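Side-chain contact in putative adhesin (PDB 4QDG), which probably serves as a lipid-linked outer-membrane anchor or adhesin subunit of pili in a human gut bacterium, and binds magnesium ions: residues Asn249-Leu252 against Ile253-Leu256. Numbering follows the deposited sequence.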
ATOM      1  N   ASN A 249      19.461 -10.629  -2.278  1.00 28.01           N
ATOM      2  CA  ASN A 249      18.879 -10.271  -3.559  1.00 28.42           C
ATOM      3  C   ASN A 249      17.823 -11.301  -3.849  1.00 35.16           C
ATOM      4  O   ASN A 249      18.104 -12.356  -4.432  1.00 36.77           O
ATOM      5  CB  ASN A 249      19.910 -10.166  -4.688  1.00 31.16           C
ATOM      6  CG  ASN A 249      19.306  -9.696  -5.993  1.00 42.48           C
ATOM      7  OD1 ASN A 249      18.590  -8.702  -6.055  1.00 51.11           O
ATOM      8  ND2 ASN A 249      19.623 -10.373  -7.070  1.00 38.92           N
ATOM      9  N   ILE A 250      16.603 -11.006  -3.408  1.00 30.82           N
ATOM     10  CA  ILE A 250      15.531 -11.984  -3.466  1.00 30.51           C
ATOM     11  C   ILE A 250      14.294 -11.491  -4.190  1.00 32.23           C
ATOM     12  O   ILE A 250      14.019 -10.287  -4.185  1.00 30.15           O
ATOM     13  CB  ILE A 250      15.141 -12.365  -1.990  1.00 33.69           C
ATOM     14  CG1 ILE A 250      14.680 -11.119  -1.170  1.00 32.77           C
ATOM     15  CG2 ILE A 250      16.270 -13.127  -1.276  1.00 33.28           C
ATOM     16  CD1 ILE A 250      13.625 -11.342  -0.206  1.00 36.97           C
ATOM     17  N   PRO A 251      13.473 -12.424  -4.725  1.00 30.39           N
ATOM     18  CA  PRO A 251      12.163 -12.010  -5.242  1.00 29.51           C
ATOM     19  C   PRO A 251      11.247 -11.811  -4.022  1.00 30.54           C
ATOM     20  O   PRO A 251      10.775 -12.771  -3.400  1.00 29.09           O
ATOM     21  CB  PRO A 251      11.754 -13.166  -6.174  1.00 31.68           C
ATOM     22  CG  PRO A 251      12.621 -14.331  -5.784  1.00 35.70           C
ATOM     23  CD  PRO A 251      13.644 -13.900  -4.792  1.00 31.87           C
ATOM     24  N   LEU A 252      11.082 -10.540  -3.642  1.00 26.58           N
ATOM     25  CA  LEU A 252      10.338 -10.062  -2.487  1.00 26.97           C
ATOM     26  C   LEU A 252       8.930 -10.694  -2.326  1.00 30.76           C
ATOM     27  O   LEU A 252       8.590 -11.093  -1.216  1.00 30.81           O
ATOM     28  CB  LEU A 252      10.217  -8.518  -2.553  1.00 26.62           C
ATOM     29  CG  LEU A 252       9.351  -7.804  -1.489  1.00 31.06           C
ATOM     30  CD1 LEU A 252       9.881  -8.027  -0.053  1.00 30.36           C
ATOM     31  CD2 LEU A 252       9.313  -6.338  -1.759  1.00 32.94           C
ATOM     32  N   ILE A 253       8.137 -10.779  -3.405  1.00 27.05           N
ATOM     33  CA  ILE A 253       6.759 -11.267  -3.358  1.00 26.65           C
ATOM     34  C   ILE A 253       6.712 -12.776  -3.017  1.00 32.78           C
ATOM     35  O   ILE A 253       5.937 -13.184  -2.132  1.00 33.85           O
ATOM     36  CB  ILE A 253       5.985 -10.896  -4.640  1.00 28.92           C
ATOM     37  CG1 ILE A 253       5.808  -9.367  -4.667  1.00 28.56           C
ATOM     38  CG2 ILE A 253       4.641 -11.615  -4.693  1.00 28.35           C
ATOM     39  CD1 ILE A 253       4.749  -8.844  -5.394  1.00 32.13           C
ATOM     40  N   ASN A 254       7.596 -13.559  -3.627  1.00 28.69           N
ATOM     41  CA  ASN A 254       7.748 -14.990  -3.366  1.00 30.06           C
ATOM     42  C   ASN A 254       8.074 -15.281  -1.907  1.00 31.03           C
ATOM     43  O   ASN A 254       7.531 -16.226  -1.343  1.00 29.50           O
ATOM     44  CB  ASN A 254       8.860 -15.578  -4.240  1.00 30.97           C
ATOM     45  CG  ASN A 254       8.534 -15.621  -5.710  1.00 55.83           C
ATOM     46  OD1 ASN A 254       7.597 -14.986  -6.207  1.00 56.58           O
ATOM     47  ND2 ASN A 254       9.358 -16.323  -6.451  1.00 49.63           N
ATOM     48  N   TYR A 255       8.942 -14.456  -1.304  1.00 27.79           N
ATOM     49  CA  TYR A 255       9.372 -14.598   0.086  1.00 27.05           C
ATOM     50  C   TYR A 255       8.213 -14.263   1.005  1.00 29.28           C
ATOM     51  O   TYR A 255       7.953 -15.048   1.888  1.00 28.64           O
ATOM     52  CB  TYR A 255      10.628 -13.739   0.366  1.00 27.86           C
ATOM     53  CG  TYR A 255      11.910 -14.492   0.085  1.00 29.29           C
ATOM     54  CD1 TYR A 255      12.251 -14.865  -1.216  1.00 30.75           C
ATOM     55  CD2 TYR A 255      12.722 -14.937   1.125  1.00 30.80           C
ATOM     56  CE1 TYR A 255      13.391 -15.627  -1.477  1.00 27.81           C
ATOM     57  CE2 TYR A 255      13.840 -15.734   0.879  1.00 32.72           C
ATOM     58  CZ  TYR A 255      14.187 -16.054  -0.428  1.00 37.57           C
ATOM     59  OH  TYR A 255      15.324 -16.789  -0.678  1.00 36.95           O
ATOM     60  N   LEU A 256       7.416 -13.228   0.697  1.00 26.07           N
ATOM     61  CA  LEU A 256       6.264 -12.877   1.556  1.00 26.44           C
ATOM     62  C   LEU A 256       5.176 -13.937   1.487  1.00 30.56           C
ATOM     63  O   LEU A 256       4.504 -14.188   2.479  1.00 29.75           O
ATOM     64  CB  LEU A 256       5.653 -11.495   1.222  1.00 25.25           C
ATOM     65  CG  LEU A 256       6.575 -10.284   1.261  1.00 28.89           C
ATOM     66  CD1 LEU A 256       5.843  -9.062   0.761  1.00 28.25           C
ATOM     67  CD2 LEU A 256       7.137 -10.051   2.647  1.00 30.05           C
TER
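Ile250 lies beneath the phenol ring of Tyr255, where a strand runs straight into the first turn of a helix. Ile250 CD1 meets the ring face in a CH-pi contact, 4.0 Å from the centroid of the Tyr255 ring. The two branches share the ring: with CG1 wedged between backbone N and carbonyl carbon (chi1 59°), CD1 reaches the root of the tyrosine. Ile250 CG2 lies below the hydroxyl end of the same face, 3.7 Å from Tyr255 CZ. A beta-branched residue thus suits both an extended strand and a broad aromatic face.

Pro251 occupies the N-cap position, where its lack of an amide hydrogen costs little. Pro251 CD packs 3.7 Å from Tyr255 CE1. Pro251 O accepts a hydrogen bond from Tyr255 N at 3.3 Å, nearly in line with the C=O, and also lies at the edge of the tyrosine ring. One residue on, Leu252 O takes Leu256 N at 3.1 Å, with Leu256 CG resting against the same oxygen; the leucine side chains themselves meet more loosely, Leu252 CD1 to Leu256 CG, 4.2 Å.

The solvent side is sparser. There the exposed Asn254 crosses the proline ring at about a right angle, Asn254 ND2 being 3.9 Å from Pro251 CG, a polar amide at home on the outer surface of the helix.

Inward, Met281 of strand 278-285 touches Ile250, Leu252 and Tyr255, and Ile296 of strand 295-298 also meets the tyrosine. The turn from strand 246-251, outermost in its four-stranded antiparallel sheet, into helix 252-263 packs its apolar side on these two strands.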